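Long-range contacts in protein LRIM1 (Anopheles gambiae, PDB 3O53), which pairs with APL1C in a leucine-rich repeat heterodimer that regulates complement-like immunity in the mosquito, this chain being its leucine-rich repeat domain: residues R11-K16 and E38-G43; V17-L22 and P45-S50; K123-A128 and Q147-K152; D243-G248 and Q270-L275; R263-A268 and G289-Y294. All blocks are in the same frame, centred on the assembly; numbering follows the deposited sequence.

Interaction 1 of 5, residues R11-K16 and E38-G43; sequences RYKIEK and ELDLSG. With NAG (2-acetamido-2-deoxy-beta-D-glucopyranose), chain C.
K13 and D40 lie side by side and point the same way on two neighbouring parallel strands. These are the strands 11-15 and 38-40 of a leucine-rich repeat solenoid, near its N-terminal end, with helix 22-30 in the connection between them. The strand axes approach to 4.7 Å. The backbone ladder runs from Y12 N to E38 O, from D40 N to Y12 O and from I14 N to D40 O, the last at 3.0 Å. K13 CG is anti to the backbone N (chi1 175°), beside the carbonyl carbon. From there the side chain follows the aspartate. CB is near D40 CB and O, CG sits 3.7 Å from D40 O, and CD comes within 3.2 Å of D40 OD2. CE stays 4.0 Å from D40 OD2, and NZ ends 4.1 Å from it, too far for a salt bridge. NZ instead forms a salt bridge with E15 OE1 and donates to a water that lies within bonding distance of D40 O and S42 O. On the side of Y12 and L39, I14 packs CB, CG1 and CD1 against L41 CD2. I14 CD1 also touches L39 CD1. Y12 turns its hydroxyl away, to N35. D40 closes an Asx turn with OD1, which accepts from both S42 N and S42 OG. S42 OG lies 3.6 Å from O5 of the N-acetylglucosamine.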
# COMPACT_ATOMS: atom_id res chain seq x y z
N ARG A 11 7.80 1.63 29.72
CA ARG A 11 8.27 1.01 28.49
C ARG A 11 9.51 0.18 28.76
O ARG A 11 10.48 0.65 29.33
CB ARG A 11 8.52 2.05 27.39
CG ARG A 11 9.82 2.81 27.50
CD ARG A 11 9.97 3.80 26.35
NE ARG A 11 8.85 4.73 26.28
CZ ARG A 11 8.76 5.72 25.39
NH1 ARG A 11 9.71 5.90 24.49
NH2 ARG A 11 7.70 6.52 25.40
N TYR A 12 9.43 -1.09 28.37
CA TYR A 12 10.48 -2.06 28.64
C TYR A 12 11.11 -2.56 27.35
O TYR A 12 10.46 -2.63 26.31
CB TYR A 12 9.90 -3.26 29.38
CG TYR A 12 9.35 -2.95 30.75
CD1 TYR A 12 10.01 -3.37 31.90
CD2 TYR A 12 8.14 -2.27 30.90
CE1 TYR A 12 9.51 -3.11 33.15
CE2 TYR A 12 7.63 -2.00 32.15
CZ TYR A 12 8.32 -2.43 33.28
OH TYR A 12 7.82 -2.17 34.53
N LYS A 13 12.38 -2.95 27.44
CA LYS A 13 13.12 -3.46 26.29
C LYS A 13 13.92 -4.67 26.75
O LYS A 13 14.49 -4.66 27.84
CB LYS A 13 14.02 -2.37 25.72
CG LYS A 13 14.94 -2.80 24.59
CD LYS A 13 15.39 -1.59 23.77
CE LYS A 13 16.78 -1.77 23.17
NZ LYS A 13 16.89 -2.95 22.28
N ILE A 14 13.95 -5.71 25.92
CA ILE A 14 14.66 -6.92 26.28
C ILE A 14 15.67 -7.27 25.19
O ILE A 14 15.34 -7.28 24.01
CB ILE A 14 13.69 -8.10 26.50
CG1 ILE A 14 12.52 -7.65 27.38
CG2 ILE A 14 14.41 -9.28 27.12
CD1 ILE A 14 11.59 -8.76 27.81
N GLU A 15 16.91 -7.54 25.61
CA GLU A 15 17.98 -7.86 24.67
C GLU A 15 18.68 -9.15 25.06
O GLU A 15 18.58 -9.61 26.21
CB GLU A 15 19.00 -6.73 24.62
CG GLU A 15 18.41 -5.36 24.36
CD GLU A 15 19.48 -4.28 24.25
OE1 GLU A 15 19.20 -3.13 24.63
OE2 GLU A 15 20.59 -4.60 23.79
N LYS A 16 19.38 -9.75 24.11
CA LYS A 16 20.13 -10.97 24.36
C LYS A 16 19.21 -12.09 24.83
O LYS A 16 19.58 -12.88 25.70
CB LYS A 16 21.24 -10.71 25.38
CG LYS A 16 22.22 -9.63 24.94
CD LYS A 16 23.49 -9.62 25.77
CE LYS A 16 24.53 -8.70 25.14
NZ LYS A 16 25.76 -8.58 25.97
N GLU A 38 4.60 -0.63 26.87
CA GLU A 38 5.30 -0.89 25.62
C GLU A 38 6.38 -1.93 25.88
O GLU A 38 7.10 -1.84 26.87
CB GLU A 38 5.90 0.40 25.05
CG GLU A 38 4.89 1.54 24.93
CD GLU A 38 5.40 2.72 24.09
OE1 GLU A 38 6.45 2.58 23.43
OE2 GLU A 38 4.73 3.78 24.10
N LEU A 39 6.48 -2.92 25.00
CA LEU A 39 7.54 -3.92 25.08
C LEU A 39 8.30 -3.95 23.77
O LEU A 39 7.71 -4.09 22.70
CB LEU A 39 6.95 -5.30 25.37
CG LEU A 39 7.99 -6.43 25.45
CD1 LEU A 39 9.03 -6.12 26.51
CD2 LEU A 39 7.33 -7.79 25.72
N ASP A 40 9.62 -3.85 23.87
CA ASP A 40 10.48 -3.82 22.70
C ASP A 40 11.39 -5.05 22.70
O ASP A 40 12.25 -5.19 23.56
CB ASP A 40 11.32 -2.53 22.70
CG ASP A 40 12.26 -2.45 21.53
OD1 ASP A 40 12.13 -3.26 20.59
OD2 ASP A 40 13.14 -1.56 21.54
N LEU A 41 11.17 -5.94 21.73
CA LEU A 41 11.96 -7.16 21.62
C LEU A 41 12.80 -7.18 20.35
O LEU A 41 13.26 -8.24 19.92
CB LEU A 41 11.04 -8.39 21.62
CG LEU A 41 10.09 -8.49 22.81
CD1 LEU A 41 9.28 -9.78 22.74
CD2 LEU A 41 10.86 -8.43 24.12
N SER A 42 13.01 -6.01 19.75
CA SER A 42 13.68 -5.93 18.46
C SER A 42 15.13 -6.37 18.52
O SER A 42 15.78 -6.26 19.56
CB SER A 42 13.60 -4.49 17.92
OG SER A 42 14.01 -3.56 18.91
N GLY A 43 15.64 -6.87 17.40
CA GLY A 43 17.06 -7.16 17.26
C GLY A 43 17.48 -8.55 17.70
O GLY A 43 18.62 -8.95 17.48
C1 NAG C . 10.97 -0.89 16.72
C2 NAG C . 10.61 0.56 16.48
C3 NAG C . 11.45 1.12 15.35
C4 NAG C . 12.93 0.84 15.57
C5 NAG C . 13.17 -0.63 15.85
C6 NAG C . 14.63 -0.88 16.19
C7 NAG C . 8.31 1.30 16.80
C8 NAG C . 6.93 1.25 16.23
N2 NAG C . 9.23 0.65 16.10
O3 NAG C . 11.19 2.50 15.22
O4 NAG C . 13.63 1.19 14.41
O5 NAG C . 12.36 -1.05 16.93
O6 NAG C . 14.96 -0.17 17.37
O7 NAG C . 8.54 1.91 17.85
O HOH W 1 4.91 5.22 26.95
O HOH W 2 14.87 -4.97 22.09

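Interaction 2 of 5, residues V17-L22 and P45-S50; sequences VTDSSL and PLSQIS
D19 grips S47 with both carboxylate oxygens. S47 N donates to D19 OD1 on its syn lone pair at 2.9 Å, and the bond is nearly straight (173°). S47 OG donates to D19 OD2 from above the carboxylate plane at 2.6 Å. The tight apolar part is centred on L46. L46 CD2 presses on the T18 backbone, 3.6 Å from T18 C. It also meets V17 CG2 and L22 CD2, and the L22 and L46 side chains cross at about a right angle. L22 CD2 also reaches I49 CD1, more loosely at 4.3 Å. These two loops follow successive strands of the leucine-rich repeat solenoid and lead into helices 22-30 and 51-54. V17 O sits 3.1 Å from P45 CD. The looser side is bridged by water. One water donates to D19 OD1 and Q48 O, and another takes the D19 N-H and donates to P45 O at 2.9 Å.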
# COMPACT_ATOMS: atom_id res chain seq x y z
N VAL A 17 18.01 -12.15 24.25
CA VAL A 17 17.08 -13.25 24.52
C VAL A 17 17.09 -14.23 23.36
O VAL A 17 17.58 -13.93 22.27
CB VAL A 17 15.64 -12.75 24.70
CG1 VAL A 17 15.51 -11.94 25.97
CG2 VAL A 17 15.19 -11.94 23.49
N THR A 18 16.53 -15.41 23.60
CA THR A 18 16.49 -16.46 22.59
C THR A 18 15.19 -17.22 22.77
O THR A 18 14.48 -17.01 23.75
CB THR A 18 17.66 -17.45 22.77
OG1 THR A 18 17.40 -18.30 23.90
CG2 THR A 18 18.97 -16.72 23.00
N ASP A 19 14.88 -18.12 21.85
CA ASP A 19 13.71 -18.97 21.99
C ASP A 19 13.76 -19.73 23.32
O ASP A 19 12.73 -19.99 23.94
CB ASP A 19 13.62 -19.96 20.83
CG ASP A 19 13.42 -19.27 19.49
OD1 ASP A 19 12.90 -18.13 19.47
OD2 ASP A 19 13.77 -19.88 18.45
N SER A 20 14.96 -20.07 23.77
CA SER A 20 15.10 -20.91 24.96
C SER A 20 14.99 -20.12 26.26
O SER A 20 14.65 -20.68 27.30
CB SER A 20 16.43 -21.69 24.92
OG SER A 20 17.54 -20.82 24.98
N SER A 21 15.27 -18.82 26.20
CA SER A 21 15.26 -17.99 27.40
C SER A 21 14.16 -16.93 27.39
O SER A 21 14.07 -16.11 28.30
CB SER A 21 16.61 -17.29 27.56
OG SER A 21 16.83 -16.36 26.52
N LEU A 22 13.31 -16.95 26.36
CA LEU A 22 12.25 -15.95 26.25
C LEU A 22 11.26 -16.14 27.39
O LEU A 22 10.88 -15.18 28.06
CB LEU A 22 11.53 -16.06 24.91
CG LEU A 22 10.36 -15.08 24.72
CD1 LEU A 22 10.86 -13.65 24.78
CD2 LEU A 22 9.62 -15.32 23.40
N PRO A 45 17.10 -12.93 18.07
CA PRO A 45 16.93 -14.09 17.18
C PRO A 45 15.67 -14.88 17.47
O PRO A 45 15.64 -16.09 17.23
CB PRO A 45 18.16 -14.94 17.51
CG PRO A 45 18.45 -14.65 18.95
CD PRO A 45 17.93 -13.26 19.25
N LEU A 46 14.64 -14.23 18.00
CA LEU A 46 13.39 -14.92 18.30
C LEU A 46 12.75 -15.45 17.02
O LEU A 46 12.60 -14.72 16.04
CB LEU A 46 12.42 -13.99 19.01
CG LEU A 46 12.89 -13.47 20.37
CD1 LEU A 46 11.89 -12.47 20.93
CD2 LEU A 46 13.10 -14.62 21.33
N SER A 47 12.38 -16.73 17.03
CA SER A 47 11.79 -17.37 15.87
C SER A 47 10.29 -17.53 16.04
O SER A 47 9.59 -17.90 15.10
CB SER A 47 12.44 -18.73 15.63
OG SER A 47 11.99 -19.67 16.60
N GLN A 48 9.80 -17.27 17.24
CA GLN A 48 8.36 -17.34 17.47
C GLN A 48 7.97 -16.71 18.80
O GLN A 48 8.77 -16.63 19.73
CB GLN A 48 7.89 -18.79 17.42
CG GLN A 48 8.81 -19.76 18.12
CD GLN A 48 8.41 -21.21 17.90
OE1 GLN A 48 7.34 -21.64 18.31
NE2 GLN A 48 9.28 -21.96 17.23
N ILE A 49 6.73 -16.26 18.87
CA ILE A 49 6.17 -15.76 20.11
C ILE A 49 4.68 -16.01 20.06
O ILE A 49 4.06 -15.89 19.01
CB ILE A 49 6.46 -14.25 20.29
CG1 ILE A 49 5.99 -13.79 21.67
CG2 ILE A 49 5.78 -13.44 19.20
CD1 ILE A 49 6.66 -12.52 22.16
N SER A 50 4.10 -16.39 21.19
CA SER A 50 2.69 -16.71 21.23
C SER A 50 1.92 -15.63 21.97
O SER A 50 2.45 -14.99 22.88
CB SER A 50 2.47 -18.05 21.91
OG SER A 50 2.55 -17.91 23.32
O HOH W 3 10.87 -17.57 21.08
O HOH W 4 16.36 -17.85 19.44

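Interaction 3 of 5, residues K123-A128 and Q147-K152; sequences KNIYLA and QYLDLK
Y148 lays CD2 over one face of the Y126 ring, toward its rim. In return Y126 OH lies over a face of the Y148 ring, also toward its rim. The ring planes are 31° apart, and their exact spacing is doubtful. H105 stacks on Y126, and a water sits at the edge of the Y126 ring, in its plane. I125 O is near the edge of the Y148 ring. The N124 and Q147 amides run side by side with nearly coplanar planes. N124 OD1 touches Y148 CB at 3.2 Å, while Q147 NE2 bonds to E172. The backbones form strands 123-126 and 148-150, neighbouring parallel strands of the leucine-rich repeat solenoid. Four backbone bonds join the segments, including Q147 N to K123 O at 2.8 Å and D150 N to I125 O at 3.0 Å. Facing the interior, I125 CG2 meets L149 CD1 at 3.7 Å, and L127 packs on L151. D150 OD1 accepts from K152 N in an Asx turn, and OD2 forms a salt bridge with K152 NZ at 2.9 Å. A water joins D150 OD2 to A128 N. The buried D150 carboxylate is thus met by lysine, backbone and water, which would favour its charged form.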
# COMPACT_ATOMS: atom_id res chain seq x y z
N LYS A 123 -7.06 2.64 10.83
CA LYS A 123 -5.87 1.80 10.75
C LYS A 123 -4.84 2.37 9.77
O LYS A 123 -5.19 2.84 8.70
CB LYS A 123 -6.25 0.39 10.29
CG LYS A 123 -6.97 -0.44 11.31
CD LYS A 123 -7.15 -1.88 10.82
CE LYS A 123 -8.41 -2.04 10.00
NZ LYS A 123 -9.63 -2.19 10.84
N ASN A 124 -3.57 2.30 10.15
CA ASN A 124 -2.49 2.65 9.24
C ASN A 124 -1.69 1.36 9.04
O ASN A 124 -1.18 0.79 9.99
CB ASN A 124 -1.63 3.76 9.83
CG ASN A 124 -2.40 5.07 9.98
OD1 ASN A 124 -2.92 5.61 9.01
ND2 ASN A 124 -2.48 5.56 11.20
N ILE A 125 -1.60 0.91 7.80
CA ILE A 125 -1.08 -0.43 7.50
C ILE A 125 0.10 -0.35 6.54
O ILE A 125 -0.02 0.13 5.42
CB ILE A 125 -2.17 -1.30 6.86
CG1 ILE A 125 -3.29 -1.57 7.87
CG2 ILE A 125 -1.57 -2.63 6.32
CD1 ILE A 125 -4.54 -2.19 7.27
N TYR A 126 1.25 -0.84 7.00
CA TYR A 126 2.49 -0.76 6.24
C TYR A 126 2.94 -2.17 5.87
O TYR A 126 3.46 -2.88 6.70
CB TYR A 126 3.58 -0.09 7.08
CG TYR A 126 3.27 1.34 7.45
CD1 TYR A 126 3.74 2.38 6.68
CD2 TYR A 126 2.51 1.64 8.57
CE1 TYR A 126 3.47 3.71 7.00
CE2 TYR A 126 2.22 2.97 8.91
CZ TYR A 126 2.71 3.99 8.12
OH TYR A 126 2.43 5.30 8.43
N LEU A 127 2.74 -2.55 4.61
CA LEU A 127 3.04 -3.90 4.16
C LEU A 127 3.97 -3.94 2.95
O LEU A 127 3.90 -4.87 2.14
CB LEU A 127 1.73 -4.63 3.81
CG LEU A 127 0.86 -5.04 5.01
CD1 LEU A 127 -0.55 -5.45 4.53
CD2 LEU A 127 1.53 -6.17 5.78
N ALA A 128 4.83 -2.94 2.80
CA ALA A 128 5.73 -2.92 1.65
C ALA A 128 6.56 -4.20 1.65
O ALA A 128 6.92 -4.72 2.69
CB ALA A 128 6.64 -1.72 1.70
N GLN A 147 -6.73 4.20 6.83
CA GLN A 147 -6.39 5.58 6.53
C GLN A 147 -5.18 5.61 5.61
O GLN A 147 -5.15 6.34 4.63
CB GLN A 147 -6.09 6.32 7.84
CG GLN A 147 -5.73 7.78 7.65
CD GLN A 147 -5.80 8.58 8.95
OE1 GLN A 147 -5.29 8.15 9.97
NE2 GLN A 147 -6.44 9.73 8.90
N TYR A 148 -4.18 4.80 5.92
CA TYR A 148 -2.96 4.74 5.15
C TYR A 148 -2.70 3.28 4.79
O TYR A 148 -2.68 2.42 5.66
CB TYR A 148 -1.81 5.31 5.98
CG TYR A 148 -0.48 5.31 5.28
CD1 TYR A 148 0.03 6.46 4.69
CD2 TYR A 148 0.29 4.15 5.22
CE1 TYR A 148 1.26 6.46 4.06
CE2 TYR A 148 1.51 4.14 4.59
CZ TYR A 148 1.99 5.29 4.01
OH TYR A 148 3.21 5.26 3.38
N LEU A 149 -2.51 2.99 3.51
CA LEU A 149 -2.27 1.61 3.07
C LEU A 149 -1.11 1.56 2.11
O LEU A 149 -1.20 2.05 0.98
CB LEU A 149 -3.52 1.02 2.41
CG LEU A 149 -3.39 -0.44 1.94
CD1 LEU A 149 -2.90 -1.36 3.06
CD2 LEU A 149 -4.72 -0.94 1.41
N ASP A 150 -0.02 0.96 2.56
CA ASP A 150 1.17 0.83 1.72
C ASP A 150 1.33 -0.63 1.32
O ASP A 150 1.64 -1.47 2.15
CB ASP A 150 2.41 1.32 2.46
CG ASP A 150 3.65 1.28 1.58
OD1 ASP A 150 3.51 1.11 0.35
OD2 ASP A 150 4.77 1.42 2.12
N LEU A 151 1.11 -0.91 0.04
CA LEU A 151 1.26 -2.26 -0.49
C LEU A 151 2.31 -2.31 -1.61
O LEU A 151 2.29 -3.20 -2.44
CB LEU A 151 -0.08 -2.79 -1.01
CG LEU A 151 -1.06 -3.22 0.08
CD1 LEU A 151 -2.51 -3.24 -0.44
CD2 LEU A 151 -0.68 -4.59 0.63
N LYS A 152 3.23 -1.35 -1.61
CA LYS A 152 4.26 -1.32 -2.65
C LYS A 152 5.16 -2.56 -2.60
O LYS A 152 5.31 -3.20 -1.55
CB LYS A 152 5.11 -0.05 -2.53
CG LYS A 152 6.14 -0.05 -1.40
CD LYS A 152 7.11 1.13 -1.61
CE LYS A 152 8.04 1.34 -0.42
NZ LYS A 152 7.32 1.95 0.74
O HOH W 5 5.14 -0.36 4.18

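Interaction 4 of 5, residues D243-G248 and Q270-L275; sequences DLRGNG and QTVKKL
D243 and T271 mark the closest backbone approach, with CA atoms 6.5 Å apart, where the chain leaving strand 241-243 passes helix 262-276. This strand is the last of the parallel ladder in the leucine-rich repeat solenoid, and the helix belongs to the structure that caps its C-terminal end. D243 and R245 form an ion pair that faces the helix. R245 holds the carboxylate side-on, with NE to OD1 at 3.0 Å and NH2 to OD2 at 2.9 Å, both acceptors near the guanidinium plane. R245 N also donates to D243 OD1, which completes an Asx turn. It reaches that oxygen from the opposite face to NE. Two bonds therefore grip OD1. The helix adds apolar contacts. R245 CG lies beside the backbone N, anti to the carbonyl carbon (chi1 -72°), and meets V272 CG2 at 3.9 Å. D243 CB touches T271 CG2. The T271 hydroxyl bonds to V267 O and F242 N, which ties the helix to the strand. L275 lies over one face of the guanidinium, offset toward its rim, with CB 4.0 Å above the plane. Its CD1 touches both members of the ion pair, 3.5 Å from R245 NH2 and 3.6 Å from D243 OD2.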
# COMPACT_ATOMS: atom_id res chain seq x y z
N ASP A 243 1.37 12.43 -12.69
CA ASP A 243 2.53 11.85 -13.37
C ASP A 243 2.15 10.63 -14.22
O ASP A 243 1.94 9.54 -13.69
CB ASP A 243 3.58 11.45 -12.33
CG ASP A 243 4.91 11.10 -12.94
OD1 ASP A 243 4.99 10.99 -14.18
OD2 ASP A 243 5.89 10.91 -12.18
N LEU A 244 2.08 10.83 -15.53
CA LEU A 244 1.80 9.75 -16.48
C LEU A 244 2.99 9.53 -17.41
O LEU A 244 2.82 9.07 -18.54
CB LEU A 244 0.59 10.10 -17.34
CG LEU A 244 -0.71 10.41 -16.62
CD1 LEU A 244 -1.84 10.58 -17.63
CD2 LEU A 244 -1.05 9.33 -15.61
N ARG A 245 4.18 9.88 -16.95
CA ARG A 245 5.39 9.66 -17.73
C ARG A 245 5.60 8.17 -17.96
O ARG A 245 5.09 7.35 -17.20
CB ARG A 245 6.61 10.22 -17.00
CG ARG A 245 6.69 11.74 -16.95
CD ARG A 245 7.92 12.14 -16.18
NE ARG A 245 7.87 11.60 -14.82
CZ ARG A 245 8.92 11.40 -14.04
NH1 ARG A 245 10.15 11.70 -14.46
NH2 ARG A 245 8.75 10.91 -12.82
N GLY A 246 6.33 7.81 -19.02
CA GLY A 246 6.77 6.45 -19.23
C GLY A 246 5.74 5.49 -19.80
O GLY A 246 5.89 4.28 -19.67
N ASN A 247 4.69 6.01 -20.42
CA ASN A 247 3.66 5.15 -20.97
C ASN A 247 3.74 5.09 -22.51
O ASN A 247 4.79 5.38 -23.07
CB ASN A 247 2.30 5.62 -20.46
CG ASN A 247 2.09 5.24 -19.00
OD1 ASN A 247 2.05 4.06 -18.67
ND2 ASN A 247 1.98 6.24 -18.12
N GLY A 248 2.67 4.69 -23.19
CA GLY A 248 2.68 4.61 -24.65
C GLY A 248 1.40 5.15 -25.25
O GLY A 248 0.70 4.45 -25.97
N GLN A 270 3.86 20.92 -15.11
CA GLN A 270 4.57 21.35 -13.91
C GLN A 270 5.19 20.17 -13.18
O GLN A 270 6.29 20.26 -12.63
CB GLN A 270 3.63 22.10 -12.96
CG GLN A 270 3.26 23.49 -13.43
CD GLN A 270 2.20 24.13 -12.57
OE1 GLN A 270 1.34 23.45 -12.01
NE2 GLN A 270 2.24 25.46 -12.48
N THR A 271 4.46 19.06 -13.15
CA THR A 271 4.94 17.86 -12.48
C THR A 271 6.21 17.34 -13.15
O THR A 271 7.18 17.02 -12.46
CB THR A 271 3.86 16.75 -12.48
OG1 THR A 271 2.75 17.18 -11.69
CG2 THR A 271 4.41 15.45 -11.88
N VAL A 272 6.21 17.27 -14.48
CA VAL A 272 7.40 16.83 -15.20
C VAL A 272 8.56 17.81 -14.97
O VAL A 272 9.68 17.40 -14.71
CB VAL A 272 7.14 16.67 -16.71
CG1 VAL A 272 8.42 16.30 -17.43
CG2 VAL A 272 6.05 15.62 -16.97
N LYS A 273 8.28 19.11 -15.05
CA LYS A 273 9.32 20.11 -14.82
C LYS A 273 9.97 19.92 -13.45
O LYS A 273 11.19 19.87 -13.32
CB LYS A 273 8.77 21.53 -14.92
CG LYS A 273 9.87 22.58 -14.98
CD LYS A 273 9.32 23.99 -14.89
CE LYS A 273 10.46 25.01 -14.90
NZ LYS A 273 9.99 26.40 -14.61
N LYS A 274 9.13 19.82 -12.42
CA LYS A 274 9.61 19.67 -11.05
C LYS A 274 10.52 18.44 -10.89
O LYS A 274 11.50 18.49 -10.14
CB LYS A 274 8.40 19.58 -10.11
CG LYS A 274 8.71 18.98 -8.75
CD LYS A 274 7.45 18.91 -7.88
CE LYS A 274 6.59 17.67 -8.19
NZ LYS A 274 5.45 17.55 -7.23
N LEU A 275 10.20 17.36 -11.59
CA LEU A 275 10.90 16.09 -11.38
C LEU A 275 12.14 15.89 -12.26
O LEU A 275 13.03 15.13 -11.91
CB LEU A 275 9.94 14.91 -11.56
CG LEU A 275 8.79 14.84 -10.55
CD1 LEU A 275 7.81 13.72 -10.88
CD2 LEU A 275 9.33 14.69 -9.12

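Interaction 5 of 5, residues R263-A268 and G289-Y294; sequences RVQTVA and GHYGAY
Q265, on helix 262-276, meets the turn of the hairpin formed by strands 289-291 and 294-296. It has CG anti to the backbone N (chi1 -177°), and its chain runs on extended to the hairpin. OE1 reaches the edge of the Y291 ring, 4.1 Å from CE2, with the amide and ring planes 62° apart. NE2 lies 4.0 Å from G292 CA. These are van der Waals touches. The Q265 carbonyl adds a polar link, because a water donates to Q265 O at 2.7 Å and accepts from A293 N at 3.0 Å. Further along, A268 makes the shorter contact: its CB sits 3.5 Å from Y294 OH and 3.8 Å from Y294 CE2, and A293 CB approaches A268 O. A second water donates to A268 O and accepts from Y294 OH. The same hydroxyl is hydrogen-bonded to L244 N, so it joins the helix side to the chain just after strand 241-243. G292 has positive phi (63°) in the type II' turn from Y291 to Y294 that reverses the chain between the two strands of the hairpin. Helix and hairpin pack over the end of the repeat ladder, as in the disulfide-bonded C-terminal caps of extracellular leucine-rich repeat domains.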
# COMPACT_ATOMS: atom_id res chain seq x y z
N ARG A 263 -6.69 22.32 -16.88
CA ARG A 263 -5.84 22.52 -15.71
C ARG A 263 -4.98 21.29 -15.40
O ARG A 263 -3.87 21.41 -14.88
CB ARG A 263 -6.68 22.87 -14.49
CG ARG A 263 -5.83 23.09 -13.25
CD ARG A 263 -6.65 23.49 -12.04
NE ARG A 263 -5.79 23.78 -10.89
CZ ARG A 263 -5.23 22.84 -10.13
NH1 ARG A 263 -5.43 21.56 -10.41
NH2 ARG A 263 -4.46 23.18 -9.11
N VAL A 264 -5.50 20.11 -15.69
CA VAL A 264 -4.72 18.90 -15.46
C VAL A 264 -3.53 18.90 -16.42
O VAL A 264 -2.43 18.49 -16.04
CB VAL A 264 -5.58 17.61 -15.63
CG1 VAL A 264 -4.71 16.36 -15.43
CG2 VAL A 264 -6.74 17.62 -14.63
N GLN A 265 -3.72 19.38 -17.64
CA GLN A 265 -2.62 19.43 -18.60
C GLN A 265 -1.50 20.29 -18.05
O GLN A 265 -0.31 20.00 -18.24
CB GLN A 265 -3.09 19.98 -19.95
CG GLN A 265 -1.99 19.98 -21.00
CD GLN A 265 -2.46 20.47 -22.35
OE1 GLN A 265 -3.63 20.34 -22.70
NE2 GLN A 265 -1.54 21.03 -23.13
N THR A 266 -1.88 21.37 -17.36
CA THR A 266 -0.93 22.30 -16.77
C THR A 266 -0.22 21.66 -15.59
O THR A 266 0.99 21.84 -15.40
CB THR A 266 -1.66 23.57 -16.31
OG1 THR A 266 -2.24 24.21 -17.44
CG2 THR A 266 -0.70 24.52 -15.59
N VAL A 267 -0.97 20.91 -14.79
CA VAL A 267 -0.40 20.21 -13.64
C VAL A 267 0.59 19.15 -14.12
O VAL A 267 1.63 18.94 -13.50
CB VAL A 267 -1.49 19.56 -12.76
CG1 VAL A 267 -0.85 18.69 -11.69
CG2 VAL A 267 -2.37 20.64 -12.13
N ALA A 268 0.27 18.49 -15.23
CA ALA A 268 1.14 17.47 -15.81
C ALA A 268 2.48 18.08 -16.21
O ALA A 268 3.54 17.53 -15.94
CB ALA A 268 0.48 16.85 -17.02
N GLY A 289 5.95 12.19 -31.14
CA GLY A 289 5.78 13.58 -30.80
C GLY A 289 5.29 13.68 -29.37
O GLY A 289 5.49 12.76 -28.58
N HIS A 290 4.66 14.79 -29.03
CA HIS A 290 4.11 14.97 -27.70
C HIS A 290 2.71 15.51 -27.84
O HIS A 290 2.38 16.12 -28.85
CB HIS A 290 4.94 15.97 -26.89
CG HIS A 290 6.32 15.49 -26.56
ND1 HIS A 290 7.35 15.49 -27.48
CD2 HIS A 290 6.85 15.00 -25.41
CE1 HIS A 290 8.44 15.01 -26.92
NE2 HIS A 290 8.17 14.71 -25.66
N TYR A 291 1.89 15.27 -26.83
CA TYR A 291 0.71 16.09 -26.63
C TYR A 291 0.81 16.61 -25.22
O TYR A 291 0.66 15.85 -24.25
CB TYR A 291 -0.60 15.33 -26.88
CG TYR A 291 -1.76 16.29 -26.99
CD1 TYR A 291 -2.34 16.60 -28.22
CD2 TYR A 291 -2.24 16.94 -25.86
CE1 TYR A 291 -3.39 17.50 -28.30
CE2 TYR A 291 -3.28 17.84 -25.93
CZ TYR A 291 -3.85 18.11 -27.15
OH TYR A 291 -4.89 19.01 -27.20
N GLY A 292 1.10 17.90 -25.10
CA GLY A 292 1.49 18.46 -23.83
C GLY A 292 2.79 17.80 -23.43
O GLY A 292 3.65 17.52 -24.26
N ALA A 293 2.91 17.50 -22.15
CA ALA A 293 4.17 17.01 -21.62
C ALA A 293 4.47 15.56 -22.00
O ALA A 293 5.61 15.12 -21.87
CB ALA A 293 4.20 17.18 -20.11
N TYR A 294 3.49 14.81 -22.48
CA TYR A 294 3.71 13.38 -22.68
C TYR A 294 3.95 12.96 -24.13
O TYR A 294 3.35 13.50 -25.05
CB TYR A 294 2.55 12.59 -22.09
CG TYR A 294 2.36 12.85 -20.61
CD1 TYR A 294 3.40 12.68 -19.70
CD2 TYR A 294 1.12 13.26 -20.13
CE1 TYR A 294 3.20 12.92 -18.34
CE2 TYR A 294 0.92 13.49 -18.80
CZ TYR A 294 1.95 13.33 -17.91
OH TYR A 294 1.70 13.56 -16.58
O HOH W 6 1.14 18.80 -20.17
O HOH W 7 3.59 14.75 -15.46

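In the fold
The five contacts follow the solenoid from its N-terminal end to its C-terminal cap. Interactions 1 and 2 are neighbours, centres 12 Å apart, and their segments alternate along the chain. They touch where L41 CD1 packs on I49 CD1 and L46 CD1. Interaction 3 lies near the middle, about 24 Å from interaction 1 between centres, and belongs to the same run of parallel strands. Interactions 4 and 5 come last, with centres 8 Å apart. They alternate too, share helix 262-276, and meet where Y294 OH bonds to L244 N and where A293 packs on V272. Interactions 1 and 5 lie about 52 Å apart, centre to centre. Repeat stacking thus passes directly into a cap packed on the last strand.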